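Local structure of lipoprotein (Colwellia psychrerythraea, 3O0Y) at residues A[444-447]-A[448-452]; A[563-566]-A[567-571]; A[572-575]-A[576-580]; A[600-603]-A[604-607]. The protein is of unknown function but is a putative lipoprotein with a mainly helical fold related to metallopeptidases, and may itself have a peptidase-like activity. All coordinates share one frame; numbering follows the deposited sequence.

In the fold
Each of the four contacts is local, formed within one continuous run of chain, so they follow one another and none encloses or crosses another. Contact 1 takes up the whole of the short helix 444-452, nearest of the four to the middle of the protein. Contact 2 lies on helix 555-574, and contact 3 ends that helix and turns the chain toward helix 580-588, closing the only tight bend of the set. Contact 4 belongs to the C-terminal helix 595-608. Ala570, Leu574 and Phe578 join helix 555-574 and its turn to Trp605 of contact 4, while Leu580, starting helix 580-588, packs on Arg567. Contact 1 stands apart, its nearest atoms about 8 Å from contact 2.

Contact 1 (A[444-447]-A[448-452]); sequences HHWQ and IALNL
Gln447 sends CG away from its backbone N (chi1 177°) and then bends about CB-CG (chi2 -86°), which brings the amide back over the start of Ile448. Its OE1 comes to 3.6 Å from Ile448 CG1, and the two side chains cross at a slant. Trp446 also has CG opposite its backbone N (chi1 -163°), and the pyrrole side of its indole swings beside Leu450, where CD1 of the tryptophan lies 3.6 Å from CD1 of the leucine. Ala449 is small enough to slip its CB over one face of the His445 imidazole, a CH-pi contact of 4.2 Å from that CB to the ring centroid of His445. The His445 ring is held from both nitrogens: ND1 bonds to the hydroxyl of Tyr404 and NE2 to the carbonyl of Tyr384. His445 and Ala449, like Trp446 and Leu450, stand four apart on a regular alpha-helix, in which Ile448 N bonds to His444 O at 2.8 Å and Asn451 N to Gln447 O at 2.9 Å; Gln447 and Ile448 are adjacent. His438 and Glu439, followed by His444, recall the HExxH zinc motif of the Peptidase_MA clan but are spaced differently, and with Glu471 touching His444 and a sulfate about 5 Å from the His444 side chain, a metal site is possible but not established. An alanine in place of Gln447 would probably leave Ile448 CG1 without the amide that packs on it and open a gap toward Thr470 and Trp473 of helix 467-483. Leucine suits position 450 because its CD1 branch reaches the indole.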
loop_
_atom_site.group_PDB
_atom_site.type_symbol
_atom_site.label_atom_id
_atom_site.label_comp_id
_atom_site.label_asym_id
_atom_site.label_seq_id
_atom_site.Cartn_x
_atom_site.Cartn_y
_atom_site.Cartn_z
ATOM N N HIS A 444 1.687 -5.659 -9.414
ATOM C CA HIS A 444 2.521 -4.743 -8.665
ATOM C C HIS A 444 3.998 -4.861 -8.955
ATOM O O HIS A 444 4.639 -3.826 -9.143
ATOM C CB HIS A 444 2.338 -4.904 -7.178
ATOM C CG HIS A 444 1.063 -4.341 -6.613
ATOM N ND1 HIS A 444 0.499 -3.147 -7.049
ATOM C CD2 HIS A 444 0.268 -4.803 -5.620
ATOM C CE1 HIS A 444 -0.574 -2.896 -6.302
ATOM N NE2 HIS A 444 -0.739 -3.880 -5.435
ATOM N N HIS A 445 4.570 -6.055 -8.968
ATOM C CA HIS A 445 6.014 -6.186 -9.171
ATOM C C HIS A 445 6.425 -5.650 -10.548
ATOM O O HIS A 445 7.357 -4.834 -10.695
ATOM C CB HIS A 445 6.494 -7.631 -8.994
ATOM C CG HIS A 445 7.959 -7.764 -9.309
ATOM N ND1 HIS A 445 8.914 -7.239 -8.461
ATOM C CD2 HIS A 445 8.617 -8.164 -10.434
ATOM C CE1 HIS A 445 10.118 -7.392 -9.023
ATOM N NE2 HIS A 445 9.971 -7.931 -10.234
ATOM N N TRP A 446 5.712 -6.060 -11.596
ATOM C CA TRP A 446 6.081 -5.684 -12.928
ATOM C C TRP A 446 6.049 -4.132 -13.030
ATOM O O TRP A 446 6.972 -3.525 -13.567
ATOM C CB TRP A 446 5.171 -6.354 -13.949
ATOM C CG TRP A 446 5.703 -6.365 -15.363
ATOM C CD1 TRP A 446 5.301 -5.563 -16.399
ATOM C CD2 TRP A 446 6.628 -7.293 -15.912
ATOM N NE1 TRP A 446 5.929 -5.932 -17.544
ATOM C CE2 TRP A 446 6.762 -6.975 -17.281
ATOM C CE3 TRP A 446 7.356 -8.363 -15.380
ATOM C CZ2 TRP A 446 7.591 -7.683 -18.134
ATOM C CZ3 TRP A 446 8.166 -9.052 -16.232
ATOM C CH2 TRP A 446 8.240 -8.760 -17.599
ATOM N N GLN A 447 5.003 -3.535 -12.494
ATOM C CA GLN A 447 4.790 -2.086 -12.612
ATOM C C GLN A 447 5.786 -1.325 -11.784
ATOM O O GLN A 447 6.511 -0.454 -12.330
ATOM C CB GLN A 447 3.369 -1.724 -12.252
ATOM C CG GLN A 447 3.020 -0.270 -12.256
ATOM C CD GLN A 447 3.349 0.393 -10.960
ATOM O OE1 GLN A 447 2.738 0.115 -9.941
ATOM N NE2 GLN A 447 4.240 1.430 -11.034
ATOM N N ILE A 448 5.894 -1.702 -10.515
ATOM C CA ILE A 448 6.829 -0.971 -9.591
ATOM C C ILE A 448 8.293 -1.086 -10.038
ATOM O O ILE A 448 9.045 -0.133 -10.048
ATOM C CB ILE A 448 6.616 -1.456 -8.159
ATOM C CG1 ILE A 448 5.317 -0.849 -7.641
ATOM C CG2 ILE A 448 7.808 -1.133 -7.200
ATOM C CD1 ILE A 448 4.808 -1.453 -6.385
ATOM N N ALA A 449 8.715 -2.274 -10.413
ATOM C CA ALA A 449 10.040 -2.480 -10.888
ATOM C C ALA A 449 10.356 -1.713 -12.170
ATOM O O ALA A 449 11.421 -1.063 -12.296
ATOM C CB ALA A 449 10.292 -4.039 -11.085
ATOM N N LEU A 450 9.412 -1.697 -13.124
ATOM C CA LEU A 450 9.596 -0.839 -14.306
ATOM C C LEU A 450 9.716 0.636 -13.910
ATOM O O LEU A 450 10.525 1.342 -14.475
ATOM C CB LEU A 450 8.509 -1.085 -15.362
ATOM C CG LEU A 450 8.650 -2.365 -16.147
ATOM C CD1 LEU A 450 7.340 -2.653 -16.980
ATOM C CD2 LEU A 450 9.950 -2.340 -17.093
ATOM N N ASN A 451 8.893 1.105 -12.974
ATOM C CA ASN A 451 8.971 2.499 -12.594
ATOM C C ASN A 451 10.338 2.795 -11.971
ATOM O O ASN A 451 10.931 3.830 -12.309
ATOM C CB ASN A 451 7.906 2.818 -11.599
ATOM C CG ASN A 451 7.662 4.305 -11.440
ATOM O OD1 ASN A 451 8.428 5.187 -11.944
ATOM N ND2 ASN A 451 6.610 4.614 -10.729
ATOM N N LEU A 452 10.862 1.861 -11.153
ATOM C CA LEU A 452 12.173 2.087 -10.567
ATOM C C LEU A 452 13.252 2.170 -11.615
ATOM O O LEU A 452 14.187 2.988 -11.508
ATOM C CB LEU A 452 12.525 0.958 -9.625
ATOM C CG LEU A 452 11.827 0.939 -8.314
ATOM C CD1 LEU A 452 12.193 -0.449 -7.579
ATOM C CD2 LEU A 452 12.115 2.186 -7.421
#

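Contact 2 (A[563-566]-A[567-571]); sequences ILSL and REQAK
Leu564 and Arg567 run side by side in the same direction, so that the leucine's CD2 rests over one face of the guanidinium, 3.8 Å from Arg567 NH2 and displaced toward the rim of the group. A flat, delocalised cation suits this place: its face accepts a methyl group while its edge stays available for polar partners. In the plane of that edge sits a water, which accepts from Arg567 NE at 2.9 Å and donates both to Glu568 OE2, at 2.7 Å, and to Leu564 O. The bend of Glu568 at chi2 (-58°) brings its carboxylate round to this water. Leu564 O thus takes two donors, the water and the helical N-H of Glu568. On another flank of the helix, Leu566 and Gln569 cross at a slant, CD2 of the leucine lying 3.8 Å from OE1 of the glutamine, whose CG also covers Ser565 O at 3.3 Å. A glycine at Gln569 would probably uncover that carbonyl and leave the CD2 branch of Leu566 without its neighbour. The backbone beneath is ordinary alpha-helix, part of helix 555-574, with Ala570 N bonding to Leu566 O at 3.0 Å. Helix 467-483 covers the Leu564 and Arg567 side, while Leu566 faces Leu598 and Ser599 of helix 595-608. Arg567 NH1 makes a salt bridge to Glu483 and a hydrogen bond to Tyr476. A buried arginine with Glu483 bonded directly and Glu568 reached through water is likely to keep its positive charge, and its bonds from NE and NH1 should limit its rotation, leaving one face under Leu564 CD2.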
loop_
_atom_site.group_PDB
_atom_site.type_symbol
_atom_site.label_atom_id
_atom_site.label_comp_id
_atom_site.label_asym_id
_atom_site.label_seq_id
_atom_site.Cartn_x
_atom_site.Cartn_y
_atom_site.Cartn_z
ATOM N N ILE A 563 -7.999 3.402 -16.745
ATOM C CA ILE A 563 -7.088 2.675 -17.651
ATOM C C ILE A 563 -7.859 2.017 -18.775
ATOM O O ILE A 563 -7.500 2.155 -19.934
ATOM C CB ILE A 563 -6.146 1.633 -16.901
ATOM C CG1 ILE A 563 -5.234 2.417 -15.941
ATOM C CG2 ILE A 563 -5.417 0.767 -18.012
ATOM C CD1 ILE A 563 -4.530 1.509 -14.860
ATOM N N LEU A 564 -8.942 1.312 -18.464
ATOM C CA LEU A 564 -9.763 0.694 -19.467
ATOM C C LEU A 564 -10.458 1.703 -20.424
ATOM O O LEU A 564 -10.580 1.453 -21.656
ATOM C CB LEU A 564 -10.781 -0.223 -18.780
ATOM C CG LEU A 564 -10.261 -1.559 -18.259
ATOM C CD1 LEU A 564 -11.393 -2.282 -17.523
ATOM C CD2 LEU A 564 -9.767 -2.397 -19.470
ATOM N N SER A 565 -10.870 2.845 -19.897
ATOM C CA SER A 565 -11.475 3.890 -20.717
ATOM C C SER A 565 -10.464 4.464 -21.718
ATOM O O SER A 565 -10.773 4.636 -22.913
ATOM C CB SER A 565 -11.952 5.014 -19.802
ATOM O OG SER A 565 -12.514 6.031 -20.613
ATOM N N LEU A 566 -9.222 4.663 -21.252
ATOM C CA LEU A 566 -8.152 5.050 -22.133
ATOM C C LEU A 566 -7.856 4.034 -23.195
ATOM O O LEU A 566 -7.595 4.403 -24.350
ATOM C CB LEU A 566 -6.906 5.485 -21.338
ATOM C CG LEU A 566 -7.032 6.792 -20.506
ATOM C CD1 LEU A 566 -5.796 6.778 -19.571
ATOM C CD2 LEU A 566 -7.059 8.086 -21.430
ATOM N N ARG A 567 -7.866 2.757 -22.823
ATOM C CA ARG A 567 -7.608 1.699 -23.785
ATOM C C ARG A 567 -8.683 1.716 -24.870
ATOM O O ARG A 567 -8.396 1.481 -26.047
ATOM C CB ARG A 567 -7.514 0.376 -23.053
ATOM C CG ARG A 567 -6.971 -0.753 -23.919
ATOM C CD ARG A 567 -6.652 -2.029 -23.100
ATOM N NE ARG A 567 -7.884 -2.776 -22.881
ATOM C CZ ARG A 567 -7.954 -4.063 -22.569
ATOM N NH1 ARG A 567 -6.852 -4.745 -22.285
ATOM N NH2 ARG A 567 -9.157 -4.641 -22.481
ATOM N N GLU A 568 -9.926 1.885 -24.441
ATOM C CA GLU A 568 -11.055 1.879 -25.355
ATOM C C GLU A 568 -10.973 3.079 -26.278
ATOM O O GLU A 568 -11.209 2.900 -27.491
ATOM C CB GLU A 568 -12.402 1.846 -24.631
ATOM C CG GLU A 568 -12.693 0.525 -24.059
ATOM C CD GLU A 568 -12.703 -0.632 -25.094
ATOM O OE1 GLU A 568 -13.215 -0.432 -26.237
ATOM O OE2 GLU A 568 -12.210 -1.748 -24.755
ATOM N N GLN A 569 -10.478 4.214 -25.769
ATOM C CA GLN A 569 -10.275 5.423 -26.634
ATOM C C GLN A 569 -9.223 5.137 -27.700
ATOM O O GLN A 569 -9.366 5.486 -28.886
ATOM C CB GLN A 569 -9.814 6.604 -25.789
ATOM C CG GLN A 569 -10.893 7.291 -24.901
ATOM C CD GLN A 569 -10.271 8.419 -23.972
ATOM O OE1 GLN A 569 -9.271 9.070 -24.332
ATOM N NE2 GLN A 569 -10.862 8.632 -22.829
ATOM N N ALA A 570 -8.147 4.484 -27.283
ATOM C CA ALA A 570 -7.044 4.146 -28.158
ATOM C C ALA A 570 -7.511 3.150 -29.259
ATOM O O ALA A 570 -7.128 3.270 -30.399
ATOM C CB ALA A 570 -5.853 3.578 -27.359
ATOM N N LYS A 571 -8.281 2.134 -28.862
ATOM C CA LYS A 571 -8.797 1.183 -29.814
ATOM C C LYS A 571 -9.717 1.871 -30.836
ATOM O O LYS A 571 -9.651 1.554 -31.988
ATOM C CB LYS A 571 -9.524 0.028 -29.126
ATOM C CG LYS A 571 -8.572 -0.875 -28.351
ATOM C CD LYS A 571 -9.435 -1.773 -27.382
ATOM C CE LYS A 571 -8.703 -2.876 -26.650
ATOM N NZ LYS A 571 -8.311 -3.965 -27.567
HETATM O O HOH W 1 -10.436 -1.448 -22.794
#

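Contact 3 (A[572-575]-A[576-580]); sequences ARLG and DKFDL
Lys577 N donates to Leu574 O at 3.0 Å, reaching the oxygen from above the carbonyl plane and not along a lone pair. The next bond repeats the spacing: Phe578 N gives its hydrogen to Gly575 O, again at 3.0 Å and again from out of the plane. The four residues 574-577 form a type II' beta turn, and 575-578 a type I turn that overlaps it. Glycine suits the first corner of a II' turn, where phi is positive (53°) at Gly575; a CB there would collide with Asp576 N. Leu574 CB lies 3.6 Å from Phe578 N and 4.0 Å from Phe578 CB, so the leucine packs against the start of Phe578, where the chain leaves the turn. Lys577, by contrast, lays its CB 3.3 Å from Leu574 O while the rest of its chain leads away, fitting an exposed turn. The pair of turns ends helix 555-574 and redirects the chain toward helix 580-588, whose N-cap is Asp579, with OD2 bonded to Glu582 N. With CG anti to its backbone N (chi1 180°), Phe578 carries its ring back onto Arg567, Ala570 and Lys571 of the first helix, and both it and Leu574 lie against Trp605 of helix 595-608.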
loop_
_atom_site.group_PDB
_atom_site.type_symbol
_atom_site.label_atom_id
_atom_site.label_comp_id
_atom_site.label_asym_id
_atom_site.label_seq_id
_atom_site.Cartn_x
_atom_site.Cartn_y
_atom_site.Cartn_z
ATOM N N ALA A 572 -10.569 2.802 -30.385
ATOM C CA ALA A 572 -11.441 3.585 -31.331
ATOM C C ALA A 572 -10.654 4.434 -32.312
ATOM O O ALA A 572 -10.984 4.471 -33.523
ATOM C CB ALA A 572 -12.414 4.489 -30.519
ATOM N N ARG A 573 -9.608 5.085 -31.814
ATOM C CA ARG A 573 -8.726 5.957 -32.609
ATOM C C ARG A 573 -7.930 5.143 -33.627
ATOM O O ARG A 573 -7.817 5.507 -34.808
ATOM C CB ARG A 573 -7.716 6.693 -31.726
ATOM C CG ARG A 573 -7.951 8.180 -31.437
ATOM C CD ARG A 573 -7.838 9.064 -32.631
ATOM N NE ARG A 573 -6.572 9.778 -32.827
ATOM C CZ ARG A 573 -5.991 10.652 -31.988
ATOM N NH1 ARG A 573 -6.468 10.931 -30.783
ATOM N NH2 ARG A 573 -4.904 11.265 -32.397
ATOM N N LEU A 574 -7.386 4.016 -33.200
ATOM C CA LEU A 574 -6.442 3.306 -34.006
ATOM C C LEU A 574 -7.047 2.207 -34.848
ATOM O O LEU A 574 -6.390 1.741 -35.792
ATOM C CB LEU A 574 -5.309 2.727 -33.147
ATOM C CG LEU A 574 -4.408 3.765 -32.469
ATOM C CD1 LEU A 574 -3.288 3.163 -31.678
ATOM C CD2 LEU A 574 -3.888 4.859 -33.429
ATOM N N GLY A 575 -8.207 1.694 -34.446
ATOM C CA GLY A 575 -8.769 0.517 -35.098
ATOM C C GLY A 575 -7.811 -0.671 -35.170
ATOM O O GLY A 575 -7.274 -1.113 -34.164
ATOM N N ASP A 576 -7.581 -1.203 -36.370
ATOM C CA ASP A 576 -6.730 -2.383 -36.514
ATOM C C ASP A 576 -5.237 -2.071 -36.394
ATOM O O ASP A 576 -4.426 -2.985 -36.380
ATOM C CB ASP A 576 -7.042 -3.119 -37.831
ATOM C CG ASP A 576 -6.571 -2.359 -39.075
ATOM O OD1 ASP A 576 -6.779 -2.926 -40.196
ATOM O OD2 ASP A 576 -6.037 -1.201 -38.978
ATOM N N LYS A 577 -4.889 -0.790 -36.225
ATOM C CA LYS A 577 -3.516 -0.376 -35.909
ATOM C C LYS A 577 -3.283 -0.364 -34.379
ATOM O O LYS A 577 -2.175 -0.044 -33.923
ATOM C CB LYS A 577 -3.217 1.022 -36.467
ATOM C CG LYS A 577 -3.434 1.080 -37.993
ATOM C CD LYS A 577 -2.120 0.979 -38.724
ATOM C CE LYS A 577 -1.585 2.422 -39.039
ATOM N NZ LYS A 577 -0.220 2.479 -39.692
ATOM N N PHE A 578 -4.316 -0.675 -33.605
ATOM C CA PHE A 578 -4.096 -0.780 -32.146
ATOM C C PHE A 578 -3.116 -1.897 -31.825
ATOM O O PHE A 578 -3.285 -3.017 -32.273
ATOM C CB PHE A 578 -5.408 -0.885 -31.364
ATOM C CG PHE A 578 -5.210 -0.994 -29.872
ATOM C CD1 PHE A 578 -5.067 0.139 -29.053
ATOM C CD2 PHE A 578 -5.187 -2.242 -29.284
ATOM C CE1 PHE A 578 -4.836 -0.002 -27.667
ATOM C CE2 PHE A 578 -4.951 -2.381 -27.945
ATOM C CZ PHE A 578 -4.788 -1.231 -27.136
ATOM N N ASP A 579 -2.134 -1.614 -30.956
ATOM C CA ASP A 579 -1.206 -2.627 -30.479
ATOM C C ASP A 579 -1.130 -2.576 -28.961
ATOM O O ASP A 579 -0.725 -1.545 -28.358
ATOM C CB ASP A 579 0.169 -2.375 -31.041
ATOM C CG ASP A 579 1.083 -3.495 -30.705
ATOM O OD1 ASP A 579 0.893 -4.585 -31.285
ATOM O OD2 ASP A 579 1.872 -3.356 -29.763
ATOM N N LEU A 580 -1.623 -3.615 -28.318
ATOM C CA LEU A 580 -1.689 -3.600 -26.868
ATOM C C LEU A 580 -0.307 -3.470 -26.248
ATOM O O LEU A 580 -0.143 -2.900 -25.216
ATOM C CB LEU A 580 -2.413 -4.874 -26.394
ATOM C CG LEU A 580 -2.713 -4.956 -24.907
ATOM C CD1 LEU A 580 -3.716 -3.933 -24.452
ATOM C CD2 LEU A 580 -3.172 -6.453 -24.597
#

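Contact 4 (A[600-603]-A[604-607]); sequences RNVN and HWLD
Val602 CG1 touches two residues further along its helix: Leu606 CD1 at 3.8 Å, the two side chains running alongside each other, and Trp605 CE3 at 4.2 Å, where they cross. The leucine's other branch, CD2, lies over one face of the Trp605 indole, 3.6 Å above its plane and shifted toward the rim. Valine suits this place because CG1, opposite its own backbone N (chi1 167°), reaches both partners. Beneath them Val602 O receives Leu606 N at 2.9 Å, nearly along the C=O axis, while the CE3 edge of the indole comes within 3.7 Å of this same oxygen, near the ring plane. Three more bonds of the alpha-helical pattern continue the backbone of helix 595-608, the straightest being Trp605 N to Asn601 O, with 174° at the hydrogen. Further out, the indole is fixed by its NE1, bonded to Glu582 OE1, and packed on Ala570, Leu574, Phe578 and Phe583. Tryptophan thus bridges helices 555-574 and 580-588 with a broad apolar surface and one polar handle. At the other end, Arg600 and Asn601 both bond to Asn104 of helix 100-117. Asp607 turns its carboxylate back so that CG lies 3.2 Å from Asn603 O, oxygens near oxygen close to the C-terminal end of a helix, where a negative charge is probably disfavoured. The salt bridge from Asp607 OD1 to Arg573 NH2 would offset that cost and lend a charged link between helix 595-608 and helix 555-574.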
loop_
_atom_site.group_PDB
_atom_site.type_symbol
_atom_site.label_atom_id
_atom_site.label_comp_id
_atom_site.label_asym_id
_atom_site.label_seq_id
_atom_site.Cartn_x
_atom_site.Cartn_y
_atom_site.Cartn_z
ATOM N N ARG A 600 -2.640 12.457 -21.038
ATOM C CA ARG A 600 -1.776 13.265 -21.922
ATOM C C ARG A 600 -0.771 12.400 -22.670
ATOM O O ARG A 600 -0.535 12.612 -23.876
ATOM C CB ARG A 600 -1.018 14.348 -21.131
ATOM C CG ARG A 600 0.004 15.034 -22.012
ATOM C CD ARG A 600 0.809 16.073 -21.216
ATOM N NE ARG A 600 -0.145 16.940 -20.567
ATOM C CZ ARG A 600 -0.051 17.401 -19.330
ATOM N NH1 ARG A 600 0.985 17.102 -18.539
ATOM N NH2 ARG A 600 -1.011 18.195 -18.886
ATOM N N ASN A 601 -0.180 11.415 -21.969
ATOM C CA ASN A 601 0.798 10.516 -22.626
ATOM C C ASN A 601 0.156 9.589 -23.660
ATOM O O ASN A 601 0.704 9.358 -24.760
ATOM C CB ASN A 601 1.604 9.702 -21.589
ATOM C CG ASN A 601 2.568 10.583 -20.819
ATOM O OD1 ASN A 601 2.936 11.667 -21.314
ATOM N ND2 ASN A 601 3.069 10.102 -19.656
ATOM N N VAL A 602 -1.034 9.088 -23.327
ATOM C CA VAL A 602 -1.783 8.257 -24.299
ATOM C C VAL A 602 -2.094 9.074 -25.513
ATOM O O VAL A 602 -1.912 8.653 -26.638
ATOM C CB VAL A 602 -3.069 7.641 -23.653
ATOM C CG1 VAL A 602 -4.028 7.028 -24.736
ATOM C CG2 VAL A 602 -2.639 6.544 -22.627
ATOM N N ASN A 603 -2.553 10.300 -25.291
ATOM C CA ASN A 603 -2.889 11.200 -26.407
ATOM C C ASN A 603 -1.684 11.583 -27.283
ATOM O O ASN A 603 -1.795 11.588 -28.544
ATOM C CB ASN A 603 -3.570 12.447 -25.900
ATOM C CG ASN A 603 -5.011 12.224 -25.533
ATOM O OD1 ASN A 603 -5.673 11.305 -26.016
ATOM N ND2 ASN A 603 -5.527 13.136 -24.712
ATOM N N HIS A 604 -0.522 11.755 -26.645
ATOM C CA HIS A 604 0.708 12.040 -27.377
ATOM C C HIS A 604 1.041 10.872 -28.273
ATOM O O HIS A 604 1.408 11.088 -29.433
ATOM C CB HIS A 604 1.855 12.354 -26.439
ATOM C CG HIS A 604 3.146 12.705 -27.128
ATOM N ND1 HIS A 604 3.421 13.976 -27.607
ATOM C CD2 HIS A 604 4.252 11.970 -27.358
ATOM C CE1 HIS A 604 4.633 13.986 -28.141
ATOM N NE2 HIS A 604 5.168 12.791 -27.982
ATOM N N TRP A 605 0.984 9.664 -27.714
ATOM C CA TRP A 605 1.145 8.444 -28.507
ATOM C C TRP A 605 0.146 8.340 -29.652
ATOM O O TRP A 605 0.547 8.126 -30.810
ATOM C CB TRP A 605 1.121 7.214 -27.552
ATOM C CG TRP A 605 0.920 5.904 -28.190
ATOM C CD1 TRP A 605 1.791 5.257 -29.010
ATOM C CD2 TRP A 605 -0.186 5.029 -28.006
ATOM N NE1 TRP A 605 1.282 4.046 -29.378
ATOM C CE2 TRP A 605 0.073 3.867 -28.761
ATOM C CE3 TRP A 605 -1.358 5.084 -27.252
ATOM C CZ2 TRP A 605 -0.780 2.777 -28.783
ATOM C CZ3 TRP A 605 -2.209 3.978 -27.271
ATOM C CH2 TRP A 605 -1.903 2.843 -28.057
ATOM N N LEU A 606 -1.150 8.535 -29.391
ATOM C CA LEU A 606 -2.158 8.407 -30.465
ATOM C C LEU A 606 -1.873 9.428 -31.581
ATOM O O LEU A 606 -1.991 9.097 -32.770
ATOM C CB LEU A 606 -3.537 8.668 -29.859
ATOM C CG LEU A 606 -3.987 7.557 -28.920
ATOM C CD1 LEU A 606 -5.316 7.844 -28.235
ATOM C CD2 LEU A 606 -3.958 6.176 -29.666
ATOM N N ASP A 607 -1.453 10.640 -31.207
ATOM C CA ASP A 607 -1.296 11.758 -32.180
ATOM C C ASP A 607 -0.089 11.515 -33.121
ATOM O O ASP A 607 -0.013 12.038 -34.249
ATOM C CB ASP A 607 -1.092 13.085 -31.494
ATOM C CG ASP A 607 -2.355 13.648 -30.863
ATOM O OD1 ASP A 607 -3.484 13.164 -31.123
ATOM O OD2 ASP A 607 -2.200 14.611 -30.065
#